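Local atomic coordinates of Lmo0131 protein (Listeria monocytogenes, PDB entry 4Q6J), a protein that is of unknown function but carries an EAL domain and may therefore hydrolyse cyclic diguanylate as a cyclic-guanylate-specific phosphodiesterase. Residues Ser19-Tyr24 / Thr48-Pro53; Gly40-Lys45 / Ile54-Asp59; Glu75-Gln80 / Phe88-Asn93. All coordinates share one frame; numbering follows the deposited sequence.

Interaction 1 (Ser19-Tyr24 / Thr48-Pro53)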
ATOM      1  N   SER B  19       4.071  28.472   9.867  1.00 18.80           N
ATOM      2  CA  SER B  19       5.447  28.859   9.878  1.00 19.65           C
ATOM      3  C   SER B  19       6.291  28.012   8.879  1.00 18.74           C
ATOM      4  O   SER B  19       7.105  27.198   9.297  1.00 21.57           O
ATOM      5  CB  SER B  19       5.923  28.717  11.328  1.00 21.01           C
ATOM      6  OG  SER B  19       7.184  29.277  11.517  1.00 26.47           O
ATOM      7  N   TYR B  20       6.090  28.210   7.571  1.00 18.25           N
ATOM      8  CA  TYR B  20       6.805  27.435   6.544  1.00 18.09           C
ATOM      9  C   TYR B  20       7.874  28.273   5.876  1.00 17.95           C
ATOM     10  O   TYR B  20       7.783  29.491   5.885  1.00 23.98           O
ATOM     11  CB  TYR B  20       5.843  26.930   5.469  1.00 14.29           C
ATOM     12  CG  TYR B  20       4.700  26.080   5.981  1.00 15.57           C
ATOM     13  CD1 TYR B  20       4.899  24.759   6.340  1.00 15.54           C
ATOM     14  CD2 TYR B  20       3.422  26.594   6.087  1.00 17.89           C
ATOM     15  CE1 TYR B  20       3.864  23.977   6.811  1.00 16.39           C
ATOM     16  CE2 TYR B  20       2.382  25.825   6.552  1.00 22.44           C
ATOM     17  CZ  TYR B  20       2.604  24.515   6.908  1.00 19.19           C
ATOM     18  OH  TYR B  20       1.559  23.754   7.370  1.00 22.30           O
ATOM     19  N   LEU B  21       8.882  27.623   5.307  1.00 13.35           N
ATOM     20  CA  LEU B  21       9.846  28.299   4.442  1.00 14.84           C
ATOM     21  C   LEU B  21       9.899  27.548   3.142  1.00 14.92           C
ATOM     22  O   LEU B  21       9.798  26.351   3.145  1.00 16.05           O
ATOM     23  CB  LEU B  21      11.255  28.269   5.043  1.00 17.98           C
ATOM     24  CG  LEU B  21      11.540  28.982   6.364  1.00 17.90           C
ATOM     25  CD1 LEU B  21      12.941  28.666   6.814  1.00 20.20           C
ATOM     26  CD2 LEU B  21      11.354  30.456   6.195  1.00 17.39           C
ATOM     27  N   LEU B  22      10.075  28.226   2.016  1.00 12.88           N
ATOM     28  CA  LEU B  22      10.292  27.483   0.789  1.00 13.22           C
ATOM     29  C   LEU B  22      11.794  27.542   0.486  1.00 13.60           C
ATOM     30  O   LEU B  22      12.370  28.622   0.386  1.00 14.24           O
ATOM     31  CB  LEU B  22       9.466  28.050  -0.361  1.00 12.06           C
ATOM     32  CG  LEU B  22       9.284  27.110  -1.548  1.00 15.18           C
ATOM     33  CD1 LEU B  22       8.484  25.910  -1.111  1.00 15.19           C
ATOM     34  CD2 LEU B  22       8.638  27.792  -2.747  1.00 12.08           C
ATOM     35  N   TYR B  23      12.425  26.371   0.399  1.00 13.96           N
ATOM     36  CA  TYR B  23      13.814  26.273   0.009  1.00 13.56           C
ATOM     37  C   TYR B  23      13.837  25.871  -1.442  1.00 14.35           C
ATOM     38  O   TYR B  23      12.809  25.442  -1.980  1.00 15.20           O
ATOM     39  CB  TYR B  23      14.544  25.253   0.878  1.00 20.53           C
ATOM     40  CG  TYR B  23      14.985  25.761   2.245  1.00 16.12           C
ATOM     41  CD1 TYR B  23      14.520  26.979   2.751  1.00 15.56           C
ATOM     42  CD2 TYR B  23      15.885  25.033   3.017  1.00 18.18           C
ATOM     43  CE1 TYR B  23      14.924  27.445   3.978  1.00 16.39           C
ATOM     44  CE2 TYR B  23      16.298  25.493   4.263  1.00 16.97           C
ATOM     45  CZ  TYR B  23      15.816  26.697   4.734  1.00 22.41           C
ATOM     46  OH  TYR B  23      16.228  27.153   5.967  1.00 20.91           O
ATOM     47  N   TYR B  24      15.008  25.996  -2.070  1.00 13.22           N
ATOM     48  CA  TYR B  24      15.165  25.828  -3.523  1.00 15.87           C
ATOM     49  C   TYR B  24      16.407  25.019  -3.846  1.00 15.44           C
ATOM     50  O   TYR B  24      17.487  25.315  -3.335  1.00 15.78           O
ATOM     51  CB  TYR B  24      15.310  27.199  -4.193  1.00 12.64           C
ATOM     52  CG  TYR B  24      14.132  28.079  -3.947  1.00 11.51           C
ATOM     53  CD1 TYR B  24      12.954  27.893  -4.653  1.00 13.43           C
ATOM     54  CD2 TYR B  24      14.175  29.081  -2.987  1.00 19.11           C
ATOM     55  CE1 TYR B  24      11.849  28.680  -4.422  1.00 14.49           C
ATOM     56  CE2 TYR B  24      13.066  29.885  -2.748  1.00 15.56           C
ATOM     57  CZ  TYR B  24      11.907  29.669  -3.469  1.00 13.29           C
ATOM     58  OH  TYR B  24      10.801  30.443  -3.252  1.00 15.79           O
ATOM     59  N   THR B  48      13.325  25.889  17.439  1.00 37.80           N
ATOM     60  CA  THR B  48      14.711  25.516  17.669  1.00 27.84           C
ATOM     61  C   THR B  48      15.421  24.991  16.418  1.00 30.57           C
ATOM     62  O   THR B  48      16.618  24.723  16.448  1.00 28.87           O
ATOM     63  CB  THR B  48      14.813  24.492  18.822  1.00 26.29           C
ATOM     64  OG1 THR B  48      14.128  23.290  18.467  1.00 26.15           O
ATOM     65  CG2 THR B  48      14.204  25.060  20.095  1.00 29.00           C
ATOM     66  N   THR B  49      14.693  24.861  15.313  1.00 26.13           N
ATOM     67  CA  THR B  49      15.268  24.254  14.127  1.00 29.73           C
ATOM     68  C   THR B  49      14.409  24.487  12.892  1.00 28.53           C
ATOM     69  O   THR B  49      13.428  25.227  12.950  1.00 27.60           O
ATOM     70  CB  THR B  49      15.510  22.739  14.358  1.00 27.30           C
ATOM     71  OG1 THR B  49      16.425  22.220  13.389  1.00 31.47           O
ATOM     72  CG2 THR B  49      14.199  21.961  14.326  1.00 27.03           C
ATOM     73  N   ILE B  50      14.820  23.874  11.778  1.00 28.13           N
ATOM     74  CA  ILE B  50      14.089  23.894  10.506  1.00 17.40           C
ATOM     75  C   ILE B  50      13.958  22.462  10.011  1.00 23.07           C
ATOM     76  O   ILE B  50      14.959  21.770   9.818  1.00 35.75           O
ATOM     77  CB  ILE B  50      14.768  24.806   9.431  1.00 21.67           C
ATOM     78  CG1 ILE B  50      15.024  26.187  10.018  1.00 21.22           C
ATOM     79  CG2 ILE B  50      13.876  24.975   8.212  1.00 23.02           C
ATOM     80  CD1 ILE B  50      15.372  27.217   9.047  1.00 23.72           C
ATOM     81  N   LEU B  51      12.722  22.016   9.821  1.00 22.36           N
ATOM     82  CA  LEU B  51      12.415  20.634   9.463  1.00 25.37           C
ATOM     83  C   LEU B  51      12.021  20.466   8.000  1.00 25.27           C
ATOM     84  O   LEU B  51      11.385  21.342   7.418  1.00 26.87           O
ATOM     85  CB  LEU B  51      11.275  20.106  10.350  1.00 27.55           C
ATOM     86  CG  LEU B  51      11.542  19.148  11.529  1.00 28.25           C
ATOM     87  CD1 LEU B  51      12.723  19.576  12.342  1.00 27.21           C
ATOM     88  CD2 LEU B  51      10.329  19.029  12.416  1.00 17.46           C
ATOM     89  N   ALA B  52      12.421  19.321   7.440  1.00 28.49           N
ATOM     90  CA  ALA B  52      12.045  18.833   6.110  1.00 31.19           C
ATOM     91  C   ALA B  52      10.741  18.007   6.171  1.00 27.39           C
ATOM     92  O   ALA B  52      10.455  17.402   7.196  1.00 22.56           O
ATOM     93  CB  ALA B  52      13.187  17.998   5.553  1.00 30.37           C
ATOM     94  N   PRO B  53       9.943  17.983   5.081  1.00 31.41           N
ATOM     95  CA  PRO B  53       8.595  17.383   5.032  1.00 22.07           C
ATOM     96  C   PRO B  53       8.476  15.939   5.527  1.00 22.16           C
ATOM     97  O   PRO B  53       7.436  15.527   6.025  1.00 25.42           O
ATOM     98  CB  PRO B  53       8.273  17.417   3.549  1.00 27.69           C
ATOM     99  CG  PRO B  53       9.049  18.490   3.030  1.00 22.32           C
ATOM    100  CD  PRO B  53      10.314  18.524   3.767  1.00 27.71           C
TER
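I50 reaches across to L21 and Y23 and is the single residue of 48-53 that touches 19-24. Its CB carries the two branches that make the closer approaches. CG2 is the first to meet something. I50 CG2 lies 3.9 Å from Y23 OH and 4.1 Å from L21 CD1. CG1 is mainly a link to the tip. Its first torsion sets CG1 beside the backbone N of I50 (chi1 -52°), and the chain then runs extended to CD1. The tip rests against both partners at once. CD1 of I50 comes to 3.2 Å from Y23 OH and 3.6 Å from L21 CD1. The L21 and I50 side chains cross at about a right angle. The phenol of Y23 meets I50 at a slant, and its ring carbons stay further off, with CZ 4.3 Å from I50 CG2.

No hydrogen bond joins the two segments, and only 111 Å² is buried. The CA atoms of L21 and I50 are 8.6 Å apart because strand 35-45 runs between them. L21 pairs with R43 of that strand through the backbone, and L51 pairs with L44. The side chains of Y23 and I50 both also touch R43. On the other face of strand 20-29, L22 and Y24 pack on helix 66-83. The contact thus joins next-but-one strands of one sheet over their middle strand. Strand 20-29 is antiparallel to both of its neighbours, an arrangement characteristic of the modified TIM barrel of EAL domains.

Interaction 2 (Gly40-Lys45 / Ile54-Asp59); sequences GLVRLK and IDFFDD
The ring of F56 has L44 over one face and V42 at its edge. CB of L44 stands 3.7 Å from the ring centroid of F56 and 13° off the normal, a well-centred CH-pi contact. At the rim, near the ring plane, CG1 of V42 meets CZ of F56 at 4.0 Å. The backbone of R43 passes the same end of the ring, with its C 4.2 Å from F56 CZ. L44 also sends out a branch: CD2 lies 4.0 Å from CG of F56. This follows from the anti setting of L44 CG to the backbone N (chi1 179°), which carries the isobutyl end toward the root of the ring. M69 and L51 also touch the F56 side chain.

The F56 ring itself leaves the helix from the crowded position between the backbone N and the carbonyl carbon. The helix is kinked just after it, at 58 and 59. This is helix-on-sheet packing in the outer layer of the EAL barrel: strand 35-45 and helix 53-62, joined through the short strand 50-51. The short segments cross at 72°, with their axes 8.9 Å apart.

R43 starts away from the helix. R43 NH1 donates to V42 O at 2.9 Å, from above the carbonyl plane but within the plane of the guanidinium. That bond ties the R43 side chain back onto its own strand. On helix 53-62, I54 and D55 pack against I54 of the second subunit, and D59 meets M179 of that subunit.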
ATOM      1  N   GLY B  40      11.281  23.784  -5.690  1.00 14.39           N
ATOM      2  CA  GLY B  40      10.857  24.365  -4.438  1.00 10.03           C
ATOM      3  C   GLY B  40      10.630  23.231  -3.466  1.00 12.31           C
ATOM      4  O   GLY B  40       9.980  22.245  -3.788  1.00 12.92           O
ATOM      5  N   LEU B  41      11.170  23.370  -2.268  1.00 16.37           N
ATOM      6  CA  LEU B  41      11.075  22.313  -1.286  1.00 18.80           C
ATOM      7  C   LEU B  41      10.641  22.929   0.018  1.00 16.51           C
ATOM      8  O   LEU B  41      11.404  23.676   0.585  1.00 18.47           O
ATOM      9  CB  LEU B  41      12.444  21.682  -1.124  1.00 16.33           C
ATOM     10  CG  LEU B  41      12.834  20.802  -2.299  1.00 21.12           C
ATOM     11  CD1 LEU B  41      14.335  20.498  -2.335  1.00 21.70           C
ATOM     12  CD2 LEU B  41      12.007  19.526  -2.231  1.00 20.16           C
ATOM     13  N   VAL B  42       9.425  22.629   0.478  1.00 14.54           N
ATOM     14  CA  VAL B  42       8.910  23.234   1.705  1.00 12.82           C
ATOM     15  C   VAL B  42       9.703  22.799   2.945  1.00 17.49           C
ATOM     16  O   VAL B  42      10.188  21.673   3.029  1.00 14.62           O
ATOM     17  CB  VAL B  42       7.399  22.964   1.917  1.00 14.08           C
ATOM     18  CG1 VAL B  42       7.171  21.604   2.566  1.00 17.00           C
ATOM     19  CG2 VAL B  42       6.762  24.072   2.726  1.00 12.06           C
ATOM     20  N   ARG B  43       9.848  23.727   3.887  1.00 11.71           N
ATOM     21  CA  ARG B  43      10.471  23.475   5.172  1.00 13.71           C
ATOM     22  C   ARG B  43       9.548  24.023   6.229  1.00 15.77           C
ATOM     23  O   ARG B  43       8.755  24.923   5.958  1.00 16.75           O
ATOM     24  CB  ARG B  43      11.809  24.210   5.285  1.00 19.13           C
ATOM     25  CG  ARG B  43      12.857  23.804   4.277  1.00 16.33           C
ATOM     26  CD  ARG B  43      12.925  22.335   4.256  1.00 23.08           C
ATOM     27  NE  ARG B  43      14.019  21.763   3.495  1.00 18.13           N
ATOM     28  CZ  ARG B  43      13.853  20.807   2.597  1.00 17.23           C
ATOM     29  NH1 ARG B  43      12.634  20.376   2.340  1.00 15.62           N
ATOM     30  NH2 ARG B  43      14.901  20.293   1.950  1.00 17.48           N
ATOM     31  N   LEU B  44       9.652  23.488   7.438  1.00 16.22           N
ATOM     32  CA  LEU B  44       8.906  24.033   8.554  1.00 18.22           C
ATOM     33  C   LEU B  44       9.929  24.624   9.496  1.00 33.03           C
ATOM     34  O   LEU B  44      10.847  23.935   9.939  1.00 37.62           O
ATOM     35  CB  LEU B  44       8.096  22.960   9.280  1.00 17.19           C
ATOM     36  CG  LEU B  44       7.288  23.421  10.503  1.00 17.94           C
ATOM     37  CD1 LEU B  44       6.084  24.244  10.095  1.00 16.24           C
ATOM     38  CD2 LEU B  44       6.887  22.235  11.345  1.00 18.47           C
ATOM     39  N   LYS B  45       9.794  25.906   9.790  1.00 21.99           N
ATOM     40  CA  LYS B  45      10.695  26.544  10.723  1.00 25.35           C
ATOM     41  C   LYS B  45      10.018  26.497  12.074  1.00 26.44           C
ATOM     42  O   LYS B  45       8.943  27.067  12.229  1.00 21.56           O
ATOM     43  CB  LYS B  45      10.975  28.000  10.321  1.00 20.24           C
ATOM     44  CG  LYS B  45      12.247  28.518  10.967  1.00 29.58           C
ATOM     45  CD  LYS B  45      12.282  30.018  11.080  1.00 30.41           C
ATOM     46  CE  LYS B  45      13.718  30.572  11.193  1.00 30.85           C
ATOM     47  NZ  LYS B  45      14.427  30.224  12.451  1.00 31.02           N
ATOM     48  N   ILE B  54       9.547  15.180   5.373  1.00 24.22           N
ATOM     49  CA  ILE B  54       9.585  13.791   5.807  1.00 26.23           C
ATOM     50  C   ILE B  54       9.409  13.649   7.320  1.00 26.67           C
ATOM     51  O   ILE B  54       8.839  12.674   7.809  1.00 25.80           O
ATOM     52  CB  ILE B  54      10.894  13.107   5.329  1.00 23.12           C
ATOM     53  CG1 ILE B  54      10.913  11.628   5.715  1.00 44.42           C
ATOM     54  CG2 ILE B  54      12.131  13.860   5.805  1.00 28.99           C
ATOM     55  CD1 ILE B  54      10.928  10.690   4.503  1.00 48.85           C
ATOM     56  N   ASP B  55       9.889  14.639   8.058  1.00 27.97           N
ATOM     57  CA  ASP B  55       9.725  14.665   9.496  1.00 27.43           C
ATOM     58  C   ASP B  55       8.323  15.101   9.947  1.00 28.99           C
ATOM     59  O   ASP B  55       7.648  14.370  10.675  1.00 34.86           O
ATOM     60  CB  ASP B  55      10.803  15.534  10.091  1.00 27.75           C
ATOM     61  CG  ASP B  55      12.161  15.159   9.582  1.00 45.02           C
ATOM     62  OD1 ASP B  55      12.518  13.967   9.692  1.00 60.28           O
ATOM     63  OD2 ASP B  55      12.860  16.042   9.049  1.00 48.33           O
ATOM     64  N   PHE B  56       7.876  16.263   9.474  1.00 26.09           N
ATOM     65  CA  PHE B  56       6.617  16.853   9.937  1.00 26.82           C
ATOM     66  C   PHE B  56       5.342  16.450   9.178  1.00 28.54           C
ATOM     67  O   PHE B  56       4.268  16.923   9.524  1.00 27.47           O
ATOM     68  CB  PHE B  56       6.725  18.390  10.074  1.00 23.92           C
ATOM     69  CG  PHE B  56       6.923  19.134   8.764  1.00 26.79           C
ATOM     70  CD1 PHE B  56       8.193  19.369   8.255  1.00 27.05           C
ATOM     71  CD2 PHE B  56       5.838  19.636   8.060  1.00 27.37           C
ATOM     72  CE1 PHE B  56       8.362  20.072   7.059  1.00 27.23           C
ATOM     73  CE2 PHE B  56       6.015  20.336   6.876  1.00 21.47           C
ATOM     74  CZ  PHE B  56       7.264  20.542   6.374  1.00 21.06           C
ATOM     75  N   PHE B  57       5.422  15.507   8.251  0.67 43.31           N
ATOM     76  CA  PHE B  57       4.236  15.157   7.472  0.91 36.13           C
ATOM     77  C   PHE B  57       3.087  14.696   8.392  0.86 41.01           C
ATOM     78  O   PHE B  57       1.936  15.064   8.182  0.69 38.05           O
ATOM     79  CB  PHE B  57       4.582  14.099   6.365  0.89 36.54           C
ATOM     80  CG  PHE B  57       3.539  13.019   6.172  0.68 37.42           C
ATOM     81  CD1 PHE B  57       2.447  13.230   5.356  0.68 44.52           C
ATOM     82  CD2 PHE B  57       3.579  11.878   6.940  0.90 27.76           C
ATOM     83  CE1 PHE B  57       1.464  12.274   5.243  0.79 39.62           C
ATOM     84  CE2 PHE B  57       2.598  10.930   6.835  0.83 30.76           C
ATOM     85  CZ  PHE B  57       1.539  11.124   5.985  0.89 31.77           C
ATOM     86  N   ASP B  58       3.397  13.853   9.360  1.00 52.47           N
ATOM     87  CA  ASP B  58       2.347  13.169  10.073  1.00 54.99           C
ATOM     88  C   ASP B  58       1.491  14.210  10.735  1.00 52.71           C
ATOM     89  O   ASP B  58       0.279  14.154  10.702  1.00 58.38           O
ATOM     90  CB  ASP B  58       2.939  12.242  11.136  1.00 42.95           C
ATOM     91  CG  ASP B  58       2.889  10.784  10.738  1.00 53.49           C
ATOM     92  OD1 ASP B  58       3.959  10.158  10.644  1.00 60.10           O
ATOM     93  OD2 ASP B  58       1.783  10.260  10.523  1.00 61.38           O
ATOM     94  N   ASP B  59       2.148  15.195  11.313  1.00 44.91           N
ATOM     95  CA  ASP B  59       1.465  16.227  12.047  1.00 37.32           C
ATOM     96  C   ASP B  59       0.524  17.059  11.160  1.00 42.94           C
ATOM     97  O   ASP B  59      -0.571  17.383  11.572  1.00 40.71           O
ATOM     98  CB  ASP B  59       2.494  17.069  12.772  1.00 39.52           C
ATOM     99  CG  ASP B  59       3.500  16.222  13.511  1.00 40.68           C
ATOM    100  OD1 ASP B  59       4.587  15.956  12.967  1.00 52.41           O
ATOM    101  OD2 ASP B  59       3.183  15.819  14.630  1.00 36.99           O
TER

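Interaction 3 (Glu75-Gln80 / Phe88-Asn93); sequences ETAIKQ and FSISIN
A77 and Q80 of the helix face I90 and I92 of the strand. Both isoleucines rise from the strand toward the helix, and S91 between them points away. A77 presents its lone methyl to both. A77 CB lies 3.4 Å from CG2 of I92, tighter than usual for two carbons, and 4.2 Å from CG2 of I90. These two CG2 branches are held differently. In I92 the CG1 branch sits between the backbone N and the carbonyl carbon (chi1 61°), which sets CG2 beside the N and brings it up to A77. In I90 it is CG2 that lies anti to the N, while CG1 runs on toward the next helical turn.

There CD1 of I90 meets the aliphatic part of Q80. I90 CD1 is 3.4 Å from Q80 CG and 3.7 Å from Q80 CB, and the two side chains cross at a slant. Q80 bends at its second torsion (chi2 52°). Its methylenes therefore stay on I90 while the amide end turns away from the strand. All the contact is apolar, and 168 Å² is buried. The CA atoms come nearest at A77 and I90, 6.7 Å apart.

The short segments of helix and strand are almost exactly antiparallel, at 177°, as expected of a helix leading into the next parallel strand. Strand 89-95 lies between strands 35-45 and 122-127 in the sheet. Helix 66-83 is flanked by Y111 of helix 102-115, which meets I78, and by Y24 of strand 20-29, which meets T76 and Q80.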
ATOM      1  N   GLU B  75       1.903  30.107  -3.394  1.00 11.18           N
ATOM      2  CA  GLU B  75       2.000  31.556  -3.372  1.00 15.74           C
ATOM      3  C   GLU B  75       3.429  32.080  -3.261  1.00 12.85           C
ATOM      4  O   GLU B  75       3.803  33.033  -3.936  1.00 13.59           O
ATOM      5  CB  GLU B  75       1.114  32.104  -2.271  1.00 20.96           C
ATOM      6  CG  GLU B  75      -0.263  31.588  -2.479  1.00 24.44           C
ATOM      7  CD  GLU B  75      -1.280  32.108  -1.496  1.00 42.09           C
ATOM      8  OE1 GLU B  75      -0.971  33.072  -0.749  1.00 47.04           O
ATOM      9  OE2 GLU B  75      -2.403  31.543  -1.484  1.00 41.34           O
ATOM     10  N   THR B  76       4.209  31.451  -2.397  1.00 12.09           N
ATOM     11  CA  THR B  76       5.609  31.777  -2.249  1.00 14.01           C
ATOM     12  C   THR B  76       6.348  31.555  -3.567  1.00 12.56           C
ATOM     13  O   THR B  76       7.149  32.389  -3.975  1.00 16.44           O
ATOM     14  CB  THR B  76       6.246  30.903  -1.182  1.00 13.00           C
ATOM     15  OG1 THR B  76       5.506  31.065   0.006  1.00 14.30           O
ATOM     16  CG2 THR B  76       7.675  31.295  -0.931  1.00 12.70           C
ATOM     17  N   ALA B  77       6.061  30.444  -4.238  1.00 12.15           N
ATOM     18  CA  ALA B  77       6.729  30.137  -5.505  1.00 12.80           C
ATOM     19  C   ALA B  77       6.359  31.157  -6.580  1.00 11.51           C
ATOM     20  O   ALA B  77       7.211  31.623  -7.325  1.00 12.68           O
ATOM     21  CB  ALA B  77       6.400  28.738  -5.983  1.00  9.54           C
ATOM     22  N   ILE B  78       5.090  31.502  -6.660  1.00 14.10           N
ATOM     23  CA  ILE B  78       4.649  32.450  -7.667  1.00 13.22           C
ATOM     24  C   ILE B  78       5.314  33.819  -7.483  1.00 15.94           C
ATOM     25  O   ILE B  78       5.761  34.443  -8.435  1.00 16.05           O
ATOM     26  CB  ILE B  78       3.123  32.546  -7.665  1.00 11.25           C
ATOM     27  CG1 ILE B  78       2.563  31.278  -8.307  1.00 14.04           C
ATOM     28  CG2 ILE B  78       2.658  33.813  -8.352  1.00 10.37           C
ATOM     29  CD1 ILE B  78       1.092  31.100  -8.166  1.00 13.72           C
ATOM     30  N   LYS B  79       5.393  34.281  -6.244  1.00 14.32           N
ATOM     31  CA  LYS B  79       6.073  35.531  -5.970  1.00 12.66           C
ATOM     32  C   LYS B  79       7.535  35.453  -6.405  1.00 14.35           C
ATOM     33  O   LYS B  79       8.064  36.359  -7.038  1.00 13.41           O
ATOM     34  CB  LYS B  79       5.980  35.834  -4.479  1.00 13.83           C
ATOM     35  CG  LYS B  79       4.599  36.234  -4.032  1.00 18.99           C
ATOM     36  CD  LYS B  79       4.442  36.008  -2.525  1.00 22.94           C
ATOM     37  CE  LYS B  79       3.193  36.648  -1.950  1.00 25.92           C
ATOM     38  NZ  LYS B  79       2.090  36.631  -2.926  1.00 36.65           N
ATOM     39  N   GLN B  80       8.186  34.354  -6.054  1.00 15.89           N
ATOM     40  CA  GLN B  80       9.591  34.162  -6.388  1.00 13.39           C
ATOM     41  C   GLN B  80       9.895  34.125  -7.902  1.00 10.76           C
ATOM     42  O   GLN B  80      10.919  34.644  -8.352  1.00 17.27           O
ATOM     43  CB  GLN B  80      10.100  32.896  -5.737  1.00 12.19           C
ATOM     44  CG  GLN B  80      11.618  32.783  -5.740  1.00 15.21           C
ATOM     45  CD  GLN B  80      12.302  34.010  -5.170  1.00 16.90           C
ATOM     46  OE1 GLN B  80      12.782  34.871  -5.900  1.00 18.83           O
ATOM     47  NE2 GLN B  80      12.345  34.089  -3.854  1.00 14.06           N
ATOM     48  N   PHE B  88      14.152  32.138 -14.631  1.00 11.69           N
ATOM     49  CA  PHE B  88      14.281  30.826 -13.989  1.00 13.31           C
ATOM     50  C   PHE B  88      12.914  30.192 -13.768  1.00 11.39           C
ATOM     51  O   PHE B  88      11.975  30.886 -13.414  1.00 13.08           O
ATOM     52  CB  PHE B  88      15.026  30.959 -12.648  1.00  9.82           C
ATOM     53  CG  PHE B  88      16.429  31.479 -12.789  1.00 12.92           C
ATOM     54  CD1 PHE B  88      17.465  30.632 -13.149  1.00 13.27           C
ATOM     55  CD2 PHE B  88      16.720  32.811 -12.566  1.00 11.05           C
ATOM     56  CE1 PHE B  88      18.742  31.107 -13.290  1.00 13.11           C
ATOM     57  CE2 PHE B  88      18.004  33.275 -12.697  1.00 13.80           C
ATOM     58  CZ  PHE B  88      19.014  32.414 -13.065  1.00 14.09           C
ATOM     59  N   SER B  89      12.813  28.873 -13.965  1.00 13.81           N
ATOM     60  CA  SER B  89      11.615  28.126 -13.561  1.00 12.33           C
ATOM     61  C   SER B  89      11.692  27.696 -12.106  1.00 13.56           C
ATOM     62  O   SER B  89      12.766  27.518 -11.565  1.00 13.03           O
ATOM     63  CB  SER B  89      11.363  26.911 -14.457  1.00 13.00           C
ATOM     64  OG  SER B  89      12.314  25.906 -14.207  1.00 16.17           O
ATOM     65  N   ILE B  90      10.536  27.581 -11.464  1.00 11.43           N
ATOM     66  CA  ILE B  90      10.463  27.045 -10.109  1.00 11.51           C
ATOM     67  C   ILE B  90       9.343  26.018 -10.047  1.00  9.84           C
ATOM     68  O   ILE B  90       8.233  26.291 -10.483  1.00 11.32           O
ATOM     69  CB  ILE B  90      10.235  28.149  -9.050  1.00 11.49           C
ATOM     70  CG1 ILE B  90      11.403  29.148  -9.070  1.00 13.36           C
ATOM     71  CG2 ILE B  90      10.054  27.526  -7.657  1.00 12.01           C
ATOM     72  CD1 ILE B  90      11.345  30.207  -8.006  1.00 12.94           C
ATOM     73  N   SER B  91       9.645  24.833  -9.523  1.00  9.55           N
ATOM     74  CA  SER B  91       8.614  23.795  -9.351  1.00 13.40           C
ATOM     75  C   SER B  91       8.005  23.792  -7.950  1.00 12.61           C
ATOM     76  O   SER B  91       8.664  24.191  -6.989  1.00 12.06           O
ATOM     77  CB  SER B  91       9.154  22.401  -9.670  1.00 11.44           C
ATOM     78  OG  SER B  91      10.150  22.048  -8.757  1.00 12.79           O
ATOM     79  N   ILE B  92       6.750  23.342  -7.857  1.00 12.99           N
ATOM     80  CA  ILE B  92       6.103  23.055  -6.579  1.00 11.16           C
ATOM     81  C   ILE B  92       5.589  21.626  -6.568  1.00 11.20           C
ATOM     82  O   ILE B  92       5.093  21.124  -7.573  1.00 11.65           O
ATOM     83  CB  ILE B  92       4.919  24.003  -6.259  1.00 14.39           C
ATOM     84  CG1 ILE B  92       3.822  23.882  -7.305  1.00 14.62           C
ATOM     85  CG2 ILE B  92       5.384  25.446  -6.146  1.00 16.10           C
ATOM     86  CD1 ILE B  92       2.751  24.926  -7.140  1.00 15.73           C
ATOM     87  N   ASN B  93       5.717  20.986  -5.415  1.00 11.08           N
ATOM     88  CA  ASN B  93       5.273  19.625  -5.248  1.00 12.25           C
ATOM     89  C   ASN B  93       3.812  19.616  -4.916  1.00 14.41           C
ATOM     90  O   ASN B  93       3.394  20.212  -3.922  1.00 14.08           O
ATOM     91  CB  ASN B  93       6.063  18.963  -4.125  1.00 12.14           C
ATOM     92  CG  ASN B  93       7.501  18.772  -4.489  1.00 17.44           C
ATOM     93  OD1 ASN B  93       7.854  18.741  -5.667  1.00 21.85           O
ATOM     94  ND2 ASN B  93       8.347  18.660  -3.499  1.00 21.56           N
TER

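All three interactions reach the same curled sheet of the EAL barrel. The centres of interactions 1 and 2 are about 6 Å apart. Their segments alternate along the chain, and strand 35-45 of interaction 2 lies between the two strands of interaction 1. Interaction 3 follows both in sequence, with its centre about 15 Å from interaction 1 and 17 Å from interaction 2. It joins them where strand 89-95 runs parallel to strand 35-45 and where Y24 packs on Q80 and I90. Helices 53-62 and 66-83 are consecutive. Together the contacts tie the first strands of the barrel to helices 53-62 and 66-83, which pack on them.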